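Local coordinates for protein peptidoglycan D,D-transpeptidase FtsI (Yersinia pestis, PDB 6SYN) that probably cross-links septal peptidoglycan as the D,D-transpeptidase of a class B penicillin-binding protein, and here holds a beta-lactam-derived ligand in its transpeptidase pocket, at residues Gly266-Asn271 with Ser310-Ala315; Val259-Gln264 with Ser318-Asp323; Leu295-Ile300 with Val413-Ser418; Ala378-Met383 with Pro407-Val412. All blocks are in the same frame, centred on the assembly; numbering follows the deposited sequence.

Overall arrangement
Three contacts join helices of the transpeptidase domain, interaction 1 packs a loop on a helix, and helix 255-264 ties all four together. It carries interaction 2, leads straight into the loop of interaction 1, and begins at K255, which lines the ligand pocket together with S252. Interactions 1 and 2 have centres about 9 Å apart, and V267 N lies 2.9 Å from A262 O. V259 CG1 is 3.6 Å from V297 CG1 of interaction 3. M260 and L263 touch V412 of interaction 4, L263 CD1 lying 3.5 Å from V412 CG2. Helix 406-416 serves both interactions 3 and 4. The side chains of L312, L321 and S418 stand about 12 to 14 Å from the ligand, so none touches it.

Interaction 1. Residues Gly266-Asn271 with Ser310-Ala315; sequences GVVKEN and SKLALA
V267, just beyond the end of helix 255-264, and A315, just after helix 306-314, mark the closest approach of the two backbones, with 6.6 Å between their CA atoms. No hydrogen bond crosses here; the contact is made by the methyls of two valines, an alanine and a leucine, with A315 O the one polar atom touched. V267 straddles A315 with both branches: CG1 lies 3.6 Å from A315 CB, while CG2 rests 3.4 Å from A315 O. Its chi1 of 159° sends CG1 away from its own backbone N and leaves CG2 beside that nitrogen, which spreads the two methyls across A315. The loop takes this course because G266 closes helix 255-264 with a Schellman motif, its phi of 64° being one that glycine adopts readily. That helix begins at K255, a residue of the ligand pocket and probably the lysine of the family's SxxK motif, and the contact packs its far end against helix 306-314. Deeper in, V268 CG1 is 3.6 Å from L312 CD2 and V268 CG2 4.0 Å from the same methyl, the two side chains standing roughly perpendicular. L312 is buried, as suits a long apolar side chain, and also touches V258, A262 and L274. The preceding residue, K311, faces another way, bonding N275 O through NZ and forming a cation-pi contact with Y279.

Interaction 2. Residues Val259-Gln264 with Ser318-Asp323; sequences VMTALQ and SSALVD
T261 meets A320 and L321 with its two different branches. Its methyl CG2 sits 3.7 Å from A320 CB, and its hydroxyl OG1 lies 3.9 Å from the methyl L321 CD2, a van der Waals contact between side chains that cross obliquely. The division follows from chi1 of -50°, which sets CG2 opposite the backbone N, towards A320, and keeps OG1 beside that nitrogen. The backbones of helices 255-264 and 319-327 stand 6.8 Å apart at the CA atoms of T261 and L321, a short spacing that the small alanine makes possible. L321 starts off along the helix flank, and its CD2 methyl comes closest to T261; its side chain also packs on F360 of helix 354-360. Behind the first shell, T261 OG1 is hydrogen-bonded to M257 O, one turn back in its own helix, and to T324 OG1 of the partner helix. A320 is further backed by H265. On the other flank of helix 255-264, V259 packs on V297 and L301. A threonine here thus offers a methyl to an apolar neighbour, while its OG1 has two polar partners beside its apolar contact with L321 CD2, consistent with a buried hydroxyl that stays hydrogen-bonded.

Interaction 3. Residues Leu295-Ile300 with Val413-Ser418; sequences LSVTGI and VHMMES
The apolar part of this contact centres on M415, whose unbranched side chain lies across the first turn of helix 297-303. Its methyl CE is 3.6 Å from V297 CG1, and its sulfur SD 3.8 Å from the same methyl. Beyond CG the chain runs fully extended (chi2 170°), which carries CE past T298 to V297; a flexible, unbranched thioether can lie flat over the turn. To the same group belongs the methyl T298 CG2, 4.1 Å from S418 CB. The one mixed contact is T298 OG1 against M415 CG, a van der Waals contact at 3.6 Å. The CA atoms of T298 and M415 are only 5.1 Å apart, close for two helices, and the short side chains of T298 and S418 suit that spacing. No hydrogen bond crosses the contact; the capping bond lies within 295-300. S296 is the N-cap of helix 297-303: its OG accepts from G299 N at 3.0 Å, with an angle of 159° at the hydrogen. G299, lacking a side chain, leaves room for L295 to fold alongside. In the other segment, E417 forms a salt bridge to R435. The helix starting here ends just before S304 of the ligand pocket. Around the contact, L295 ties strand 294-296 to strand 273-275 by backbone bonds to L274, L301 also touches M415, and V413 and M416 pack on helix 370-381.

Interaction 4. Residues Ala378-Met383 with Pro407-Val412; sequences ATIGSM and PLVRTV
V409 forms the buried, closely packed side of this contact, set against the end of helix 370-381 as it turns into loop. Its CG1 lies 3.2 Å from I380 O and 3.5 Å from M383 CA, so the methyl meets backbone atoms more than side chains; I380 CG2 is a looser 4.5 Å away. The CA atoms of M383 and V409 are 5.2 Å apart, a spacing that suits a compact beta-branched valine. M383 closes helix 370-381 with a Schellman motif, its phi of 60° being unusual for a residue with a side chain. The turn brings its backbone up to V409 and sends its side chain along helix 406-416. There the thioether bends at chi2 (-62°), which sets SD 3.5 Å from R410 CA and 3.7 Å from R410 CB. Towards solvent the packing changes character. R410 is exposed, and its chain bends at chi3 (-82°), so that the guanidinium passes over M383, the two side chains roughly perpendicular. M383 CG covers one face of the guanidinium, 3.6 Å above its plane and near the edge of the group rather than its centre. The charge itself is met by E406, which forms a salt bridge with R410 NH1 and also touches M383. An arginine suits this edge because its aliphatic part and flat face can cover a methionine while its charged end stays near water. Further in, I380 packs on F328, V413 and M416, while V409 and V412 lean on M260, setting helix 406-416 between helices 370-381 and 255-264.

Interaction 1. Residues Gly266-Asn271 with Ser310-Ala315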
loop_
_atom_site.group_PDB
_atom_site.type_symbol
_atom_site.label_atom_id
_atom_site.label_comp_id
_atom_site.label_asym_id
_atom_site.label_seq_id
_atom_site.Cartn_x
_atom_site.Cartn_y
_atom_site.Cartn_z
ATOM N N GLY A 266 -5.120 -4.784 33.849
ATOM C CA GLY A 266 -4.403 -4.560 35.119
ATOM C C GLY A 266 -3.296 -5.580 35.341
ATOM O O GLY A 266 -2.875 -5.753 36.499
ATOM N N VAL A 267 -2.829 -6.226 34.271
ATOM C CA VAL A 267 -1.740 -7.248 34.302
ATOM C C VAL A 267 -0.424 -6.550 34.673
ATOM O O VAL A 267 0.404 -7.170 35.378
ATOM C CB VAL A 267 -1.663 -7.978 32.948
ATOM C CG1 VAL A 267 -0.316 -8.642 32.706
ATOM C CG2 VAL A 267 -2.789 -8.985 32.807
ATOM N N VAL A 268 -0.249 -5.308 34.211
ATOM C CA VAL A 268 0.960 -4.460 34.440
ATOM C C VAL A 268 0.506 -3.012 34.648
ATOM O O VAL A 268 -0.698 -2.726 34.472
ATOM C CB VAL A 268 1.965 -4.544 33.271
ATOM C CG1 VAL A 268 2.765 -5.835 33.289
ATOM C CG2 VAL A 268 1.292 -4.355 31.919
ATOM N N LYS A 269 1.460 -2.147 35.001
ATOM C CA LYS A 269 1.306 -0.673 35.102
ATOM C C LYS A 269 2.443 -0.028 34.294
ATOM O O LYS A 269 3.477 -0.693 34.117
ATOM C CB LYS A 269 1.289 -0.286 36.586
ATOM C CG LYS A 269 0.468 -1.224 37.468
ATOM C CD LYS A 269 0.056 -0.663 38.810
ATOM C CE LYS A 269 -1.064 0.353 38.717
ATOM N NZ LYS A 269 -0.538 1.738 38.697
ATOM N N GLU A 270 2.259 1.206 33.813
ATOM C CA GLU A 270 3.214 1.906 32.905
ATOM C C GLU A 270 4.660 1.566 33.265
ATOM O O GLU A 270 5.436 1.213 32.350
ATOM C CB GLU A 270 3.140 3.424 33.037
ATOM C CG GLU A 270 1.882 4.050 32.483
ATOM C CD GLU A 270 1.710 5.493 32.925
ATOM O OE1 GLU A 270 2.241 5.842 34.001
ATOM O OE2 GLU A 270 1.062 6.266 32.192
ATOM N N ASN A 271 5.005 1.719 34.547
ATOM C CA ASN A 271 6.407 1.730 35.041
ATOM C C ASN A 271 6.792 0.327 35.530
ATOM O O ASN A 271 7.863 0.212 36.159
ATOM C CB ASN A 271 6.604 2.843 36.080
ATOM C CG ASN A 271 7.051 4.155 35.461
ATOM O OD1 ASN A 271 8.242 4.468 35.442
ATOM N ND2 ASN A 271 6.114 4.928 34.937
ATOM N N SER A 310 5.060 -11.830 25.101
ATOM C CA SER A 310 4.614 -13.233 25.312
ATOM C C SER A 310 4.143 -13.389 26.761
ATOM O O SER A 310 3.120 -14.059 26.992
ATOM C CB SER A 310 5.692 -14.236 24.985
ATOM O OG SER A 310 6.578 -14.397 26.086
ATOM N N LYS A 311 4.865 -12.787 27.704
ATOM C CA LYS A 311 4.517 -12.869 29.145
ATOM C C LYS A 311 3.226 -12.078 29.391
ATOM O O LYS A 311 2.442 -12.517 30.256
ATOM C CB LYS A 311 5.695 -12.427 30.018
ATOM C CG LYS A 311 6.743 -13.514 30.227
ATOM C CD LYS A 311 7.985 -13.057 30.945
ATOM C CE LYS A 311 8.952 -14.193 31.206
ATOM N NZ LYS A 311 9.869 -13.894 32.333
ATOM N N LEU A 312 2.992 -10.992 28.643
ATOM C CA LEU A 312 1.782 -10.130 28.787
ATOM C C LEU A 312 0.552 -10.869 28.242
ATOM O O LEU A 312 -0.480 -10.891 28.937
ATOM C CB LEU A 312 1.997 -8.795 28.061
ATOM C CG LEU A 312 3.079 -7.877 28.637
ATOM C CD1 LEU A 312 3.166 -6.579 27.842
ATOM C CD2 LEU A 312 2.837 -7.581 30.112
ATOM N N ALA A 313 0.665 -11.452 27.046
ATOM C CA ALA A 313 -0.356 -12.330 26.426
ATOM C C ALA A 313 -0.781 -13.430 27.407
ATOM O O ALA A 313 -1.998 -13.580 27.615
ATOM C CB ALA A 313 0.185 -12.933 25.158
ATOM N N LEU A 314 0.184 -14.164 27.977
ATOM C CA LEU A 314 -0.064 -15.418 28.744
ATOM C C LEU A 314 -0.504 -15.111 30.184
ATOM O O LEU A 314 -0.944 -16.056 30.863
ATOM C CB LEU A 314 1.191 -16.301 28.712
ATOM C CG LEU A 314 1.424 -17.058 27.403
ATOM C CD1 LEU A 314 2.850 -17.582 27.312
ATOM C CD2 LEU A 314 0.437 -18.203 27.244
ATOM N N ALA A 315 -0.427 -13.853 30.639
ATOM C CA ALA A 315 -1.048 -13.405 31.911
ATOM C C ALA A 315 -2.507 -12.999 31.650
ATOM O O ALA A 315 -3.122 -12.390 32.550
ATOM C CB ALA A 315 -0.254 -12.281 32.535
#

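Interaction 2. Residues Val259-Gln264 with Ser318-Asp323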
loop_
_atom_site.group_PDB
_atom_site.type_symbol
_atom_site.label_atom_id
_atom_site.label_comp_id
_atom_site.label_asym_id
_atom_site.label_seq_id
_atom_site.Cartn_x
_atom_site.Cartn_y
_atom_site.Cartn_z
ATOM N N VAL A 259 0.395 -4.261 24.674
ATOM C CA VAL A 259 0.685 -3.351 25.820
ATOM C C VAL A 259 -0.630 -2.709 26.269
ATOM O O VAL A 259 -0.865 -2.653 27.483
ATOM C CB VAL A 259 1.755 -2.306 25.451
ATOM C CG1 VAL A 259 1.871 -1.204 26.493
ATOM C CG2 VAL A 259 3.104 -2.966 25.228
ATOM N N MET A 260 -1.466 -2.274 25.325
ATOM C CA MET A 260 -2.772 -1.626 25.615
ATOM C C MET A 260 -3.668 -2.601 26.391
ATOM O O MET A 260 -4.174 -2.216 27.460
ATOM C CB MET A 260 -3.469 -1.177 24.325
ATOM C CG MET A 260 -2.870 0.094 23.737
ATOM S SD MET A 260 -3.402 0.433 22.040
ATOM C CE MET A 260 -2.396 1.865 21.665
ATOM N N THR A 261 -3.838 -3.822 25.887
ATOM C CA THR A 261 -4.694 -4.867 26.507
ATOM C C THR A 261 -4.229 -5.116 27.948
ATOM O O THR A 261 -5.078 -5.094 28.851
ATOM C CB THR A 261 -4.688 -6.153 25.669
ATOM O OG1 THR A 261 -4.966 -5.791 24.317
ATOM C CG2 THR A 261 -5.711 -7.168 26.129
ATOM N N ALA A 262 -2.927 -5.339 28.143
ATOM C CA ALA A 262 -2.310 -5.713 29.438
ATOM C C ALA A 262 -2.516 -4.594 30.467
ATOM O O ALA A 262 -2.771 -4.916 31.639
ATOM C CB ALA A 262 -0.847 -6.026 29.238
ATOM N N LEU A 263 -2.407 -3.332 30.045
ATOM C CA LEU A 263 -2.689 -2.151 30.904
ATOM C C LEU A 263 -4.157 -2.187 31.359
ATOM O O LEU A 263 -4.391 -2.116 32.582
ATOM C CB LEU A 263 -2.352 -0.866 30.137
ATOM C CG LEU A 263 -0.861 -0.601 29.912
ATOM C CD1 LEU A 263 -0.642 0.568 28.966
ATOM C CD2 LEU A 263 -0.147 -0.343 31.224
ATOM N N GLN A 264 -5.105 -2.332 30.424
ATOM C CA GLN A 264 -6.566 -2.361 30.717
ATOM C C GLN A 264 -6.901 -3.526 31.654
ATOM O O GLN A 264 -7.723 -3.323 32.559
ATOM C CB GLN A 264 -7.398 -2.503 29.444
ATOM C CG GLN A 264 -8.895 -2.514 29.712
ATOM C CD GLN A 264 -9.675 -1.925 28.565
ATOM O OE1 GLN A 264 -10.018 -0.744 28.568
ATOM N NE2 GLN A 264 -9.948 -2.746 27.563
ATOM N N SER A 318 -6.701 -16.031 26.117
ATOM C CA SER A 318 -6.429 -15.991 24.655
ATOM C C SER A 318 -7.380 -15.009 23.956
ATOM O O SER A 318 -6.956 -14.414 22.952
ATOM C CB SER A 318 -6.521 -17.369 24.048
ATOM O OG SER A 318 -7.856 -17.834 24.064
ATOM N N SER A 319 -8.602 -14.838 24.480
ATOM C CA SER A 319 -9.699 -14.036 23.872
ATOM C C SER A 319 -9.400 -12.530 23.921
ATOM O O SER A 319 -9.994 -11.796 23.102
ATOM C CB SER A 319 -11.011 -14.338 24.543
ATOM O OG SER A 319 -10.976 -13.921 25.898
ATOM N N ALA A 320 -8.542 -12.077 24.844
ATOM C CA ALA A 320 -8.251 -10.640 25.084
ATOM C C ALA A 320 -7.601 -10.009 23.844
ATOM O O ALA A 320 -8.180 -9.035 23.313
ATOM C CB ALA A 320 -7.383 -10.470 26.307
ATOM N N LEU A 321 -6.453 -10.532 23.396
ATOM C CA LEU A 321 -5.732 -10.000 22.205
ATOM C C LEU A 321 -6.582 -10.219 20.949
ATOM O O LEU A 321 -6.454 -9.408 20.003
ATOM C CB LEU A 321 -4.362 -10.671 22.059
ATOM C CG LEU A 321 -3.283 -10.175 23.016
ATOM C CD1 LEU A 321 -2.022 -11.014 22.888
ATOM C CD2 LEU A 321 -2.971 -8.710 22.768
ATOM N N VAL A 322 -7.410 -11.269 20.943
ATOM C CA VAL A 322 -8.349 -11.569 19.821
ATOM C C VAL A 322 -9.420 -10.473 19.788
ATOM O O VAL A 322 -9.779 -10.044 18.686
ATOM C CB VAL A 322 -8.961 -12.980 19.922
ATOM C CG1 VAL A 322 -9.981 -13.230 18.819
ATOM C CG2 VAL A 322 -7.883 -14.052 19.889
ATOM N N ASP A 323 -9.886 -10.015 20.950
ATOM C CA ASP A 323 -10.873 -8.907 21.047
ATOM C C ASP A 323 -10.226 -7.575 20.633
ATOM O O ASP A 323 -10.862 -6.832 19.871
ATOM C CB ASP A 323 -11.480 -8.801 22.447
ATOM C CG ASP A 323 -12.829 -8.108 22.425
ATOM O OD1 ASP A 323 -13.785 -8.718 21.892
ATOM O OD2 ASP A 323 -12.905 -6.952 22.903
#

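Interaction 3. Residues Leu295-Ile300 with Val413-Ser418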
loop_
_atom_site.group_PDB
_atom_site.type_symbol
_atom_site.label_atom_id
_atom_site.label_comp_id
_atom_site.label_asym_id
_atom_site.label_seq_id
_atom_site.Cartn_x
_atom_site.Cartn_y
_atom_site.Cartn_z
ATOM N N LEU A 295 13.162 -5.632 31.616
ATOM C CA LEU A 295 12.719 -4.564 30.679
ATOM C C LEU A 295 11.401 -3.970 31.189
ATOM O O LEU A 295 10.470 -4.756 31.440
ATOM C CB LEU A 295 12.565 -5.186 29.284
ATOM C CG LEU A 295 13.119 -4.404 28.088
ATOM C CD1 LEU A 295 14.428 -3.688 28.397
ATOM C CD2 LEU A 295 13.312 -5.337 26.900
ATOM N N SER A 296 11.330 -2.644 31.351
ATOM C CA SER A 296 10.069 -1.902 31.620
ATOM C C SER A 296 9.098 -2.135 30.456
ATOM O O SER A 296 9.542 -2.660 29.411
ATOM C CB SER A 296 10.307 -0.429 31.840
ATOM O OG SER A 296 10.624 0.226 30.619
ATOM N N VAL A 297 7.826 -1.758 30.636
ATOM C CA VAL A 297 6.752 -1.877 29.604
ATOM C C VAL A 297 7.132 -0.998 28.405
ATOM O O VAL A 297 6.993 -1.471 27.253
ATOM C CB VAL A 297 5.367 -1.526 30.178
ATOM C CG1 VAL A 297 4.303 -1.448 29.096
ATOM C CG2 VAL A 297 4.940 -2.516 31.247
ATOM N N THR A 298 7.604 0.224 28.661
ATOM C CA THR A 298 8.198 1.122 27.637
ATOM C C THR A 298 9.309 0.353 26.910
ATOM O O THR A 298 9.288 0.309 25.667
ATOM C CB THR A 298 8.718 2.412 28.282
ATOM O OG1 THR A 298 7.742 2.856 29.224
ATOM C CG2 THR A 298 8.999 3.510 27.279
ATOM N N GLY A 299 10.226 -0.241 27.679
ATOM C CA GLY A 299 11.378 -1.015 27.179
ATOM C C GLY A 299 10.968 -2.138 26.237
ATOM O O GLY A 299 11.724 -2.407 25.284
ATOM N N ILE A 300 9.821 -2.776 26.486
ATOM C CA ILE A 300 9.297 -3.920 25.679
ATOM C C ILE A 300 8.987 -3.445 24.250
ATOM O O ILE A 300 9.325 -4.188 23.306
ATOM C CB ILE A 300 8.102 -4.576 26.397
ATOM C CG1 ILE A 300 8.592 -5.310 27.649
ATOM C CG2 ILE A 300 7.317 -5.509 25.482
ATOM C CD1 ILE A 300 7.558 -5.462 28.734
ATOM N N VAL A 413 1.011 5.474 23.084
ATOM C CA VAL A 413 1.580 6.334 22.009
ATOM C C VAL A 413 2.859 6.969 22.569
ATOM O O VAL A 413 3.892 6.905 21.875
ATOM C CB VAL A 413 0.574 7.376 21.480
ATOM C CG1 VAL A 413 1.231 8.356 20.520
ATOM C CG2 VAL A 413 -0.616 6.715 20.796
ATOM N N HIS A 414 2.824 7.512 23.793
ATOM C CA HIS A 414 4.015 8.144 24.426
ATOM C C HIS A 414 5.142 7.109 24.560
ATOM O O HIS A 414 6.294 7.479 24.275
ATOM C CB HIS A 414 3.701 8.823 25.768
ATOM C CG HIS A 414 4.926 9.420 26.382
ATOM N ND1 HIS A 414 5.677 8.755 27.333
ATOM C CD2 HIS A 414 5.580 10.576 26.131
ATOM C CE1 HIS A 414 6.721 9.490 27.667
ATOM N NE2 HIS A 414 6.686 10.610 26.944
ATOM N N MET A 415 4.823 5.871 24.963
ATOM C CA MET A 415 5.778 4.724 25.005
ATOM C C MET A 415 6.409 4.504 23.622
ATOM O O MET A 415 7.619 4.198 23.562
ATOM C CB MET A 415 5.086 3.425 25.430
ATOM C CG MET A 415 4.949 3.272 26.927
ATOM S SD MET A 415 3.891 1.870 27.339
ATOM C CE MET A 415 3.742 2.093 29.111
ATOM N N MET A 416 5.622 4.652 22.552
ATOM C CA MET A 416 6.060 4.357 21.159
ATOM C C MET A 416 7.068 5.409 20.666
ATOM O O MET A 416 7.728 5.131 19.646
ATOM C CB MET A 416 4.857 4.281 20.213
ATOM C CG MET A 416 4.096 2.975 20.335
ATOM S SD MET A 416 2.368 3.127 19.829
ATOM C CE MET A 416 2.534 3.246 18.049
ATOM N N GLU A 417 7.205 6.548 21.365
ATOM C CA GLU A 417 8.195 7.619 21.048
ATOM C C GLU A 417 9.614 7.092 21.263
ATOM O O GLU A 417 10.554 7.609 20.630
ATOM C CB GLU A 417 7.987 8.842 21.938
ATOM C CG GLU A 417 6.653 9.517 21.706
ATOM C CD GLU A 417 6.614 10.995 22.036
ATOM O OE1 GLU A 417 5.638 11.420 22.665
ATOM O OE2 GLU A 417 7.554 11.710 21.653
ATOM N N SER A 418 9.732 6.107 22.149
ATOM C CA SER A 418 10.985 5.440 22.576
ATOM C C SER A 418 11.670 4.736 21.397
ATOM O O SER A 418 12.902 4.559 21.456
ATOM C CB SER A 418 10.670 4.463 23.675
ATOM O OG SER A 418 11.850 4.038 24.327
#

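Interaction 4. Residues Ala378-Met383 with Pro407-Val412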
loop_
_atom_site.group_PDB
_atom_site.type_symbol
_atom_site.label_atom_id
_atom_site.label_comp_id
_atom_site.label_asym_id
_atom_site.label_seq_id
_atom_site.Cartn_x
_atom_site.Cartn_y
_atom_site.Cartn_z
ATOM N N ALA A 378 -4.049 4.421 12.462
ATOM C CA ALA A 378 -4.991 5.565 12.377
ATOM C C ALA A 378 -5.894 5.598 13.620
ATOM O O ALA A 378 -6.278 6.713 14.051
ATOM C CB ALA A 378 -5.811 5.475 11.115
ATOM N N THR A 379 -6.213 4.421 14.172
ATOM C CA THR A 379 -7.036 4.231 15.395
ATOM C C THR A 379 -6.179 4.509 16.642
ATOM O O THR A 379 -6.703 5.160 17.580
ATOM C CB THR A 379 -7.681 2.841 15.381
ATOM O OG1 THR A 379 -8.316 2.712 14.109
ATOM C CG2 THR A 379 -8.689 2.631 16.489
ATOM N N ILE A 380 -4.923 4.040 16.662
ATOM C CA ILE A 380 -3.919 4.403 17.711
ATOM C C ILE A 380 -3.788 5.932 17.717
ATOM O O ILE A 380 -3.843 6.536 18.817
ATOM C CB ILE A 380 -2.558 3.707 17.474
ATOM C CG1 ILE A 380 -2.639 2.203 17.747
ATOM C CG2 ILE A 380 -1.453 4.369 18.295
ATOM C CD1 ILE A 380 -1.351 1.448 17.506
ATOM N N GLY A 381 -3.632 6.510 16.520
ATOM C CA GLY A 381 -3.395 7.945 16.277
ATOM C C GLY A 381 -4.540 8.816 16.758
ATOM O O GLY A 381 -4.255 9.915 17.256
ATOM N N SER A 382 -5.791 8.363 16.601
ATOM C CA SER A 382 -7.005 9.087 17.075
ATOM C C SER A 382 -7.144 8.968 18.607
ATOM O O SER A 382 -8.093 9.564 19.162
ATOM C CB SER A 382 -8.248 8.617 16.343
ATOM O OG SER A 382 -8.415 7.210 16.440
ATOM N N MET A 383 -6.209 8.265 19.260
ATOM C CA MET A 383 -6.248 7.873 20.694
ATOM C C MET A 383 -7.494 7.007 20.937
ATOM O O MET A 383 -8.290 7.348 21.830
ATOM C CB MET A 383 -6.247 9.094 21.625
ATOM C CG MET A 383 -5.056 10.029 21.429
ATOM S SD MET A 383 -3.439 9.262 21.759
ATOM C CE MET A 383 -2.410 10.215 20.646
ATOM N N PRO A 407 -6.804 8.131 27.424
ATOM C CA PRO A 407 -5.558 8.290 28.182
ATOM C C PRO A 407 -4.719 7.001 28.212
ATOM O O PRO A 407 -3.500 7.087 28.320
ATOM C CB PRO A 407 -6.006 8.691 29.602
ATOM C CG PRO A 407 -7.511 8.918 29.504
ATOM C CD PRO A 407 -7.983 8.116 28.307
ATOM N N LEU A 408 -5.397 5.854 28.114
ATOM C CA LEU A 408 -4.798 4.499 27.974
ATOM C C LEU A 408 -3.962 4.450 26.688
ATOM O O LEU A 408 -2.805 3.987 26.763
ATOM C CB LEU A 408 -5.931 3.466 27.954
ATOM C CG LEU A 408 -5.534 2.034 28.299
ATOM C CD1 LEU A 408 -6.735 1.236 28.782
ATOM C CD2 LEU A 408 -4.879 1.348 27.110
ATOM N N VAL A 409 -4.516 4.929 25.567
ATOM C CA VAL A 409 -3.870 4.885 24.218
ATOM C C VAL A 409 -2.720 5.909 24.181
ATOM O O VAL A 409 -1.661 5.590 23.587
ATOM C CB VAL A 409 -4.894 5.127 23.086
ATOM C CG1 VAL A 409 -4.252 5.129 21.705
ATOM C CG2 VAL A 409 -6.034 4.121 23.121
ATOM N N ARG A 410 -2.918 7.088 24.788
ATOM C CA ARG A 410 -1.961 8.228 24.743
ATOM C C ARG A 410 -0.679 7.822 25.472
ATOM O O ARG A 410 0.413 8.121 24.946
ATOM C CB ARG A 410 -2.585 9.494 25.339
ATOM C CG ARG A 410 -1.650 10.696 25.370
ATOM C CD ARG A 410 -2.353 12.025 25.594
ATOM N NE ARG A 410 -2.904 12.546 24.344
ATOM C CZ ARG A 410 -4.180 12.869 24.120
ATOM N NH1 ARG A 410 -5.092 12.756 25.075
ATOM N NH2 ARG A 410 -4.540 13.318 22.927
ATOM N N THR A 411 -0.818 7.140 26.615
ATOM C CA THR A 411 0.302 6.564 27.408
ATOM C C THR A 411 1.121 5.620 26.522
ATOM O O THR A 411 2.359 5.690 26.592
ATOM C CB THR A 411 -0.204 5.858 28.674
ATOM O OG1 THR A 411 -0.568 6.862 29.622
ATOM C CG2 THR A 411 0.825 4.953 29.312
ATOM N N VAL A 412 0.460 4.769 25.733
ATOM C CA VAL A 412 1.139 3.767 24.854
ATOM C C VAL A 412 1.715 4.481 23.628
ATOM O O VAL A 412 2.821 4.102 23.196
ATOM C CB VAL A 412 0.201 2.611 24.458
ATOM C CG1 VAL A 412 0.850 1.672 23.452
ATOM C CG2 VAL A 412 -0.255 1.836 25.683
#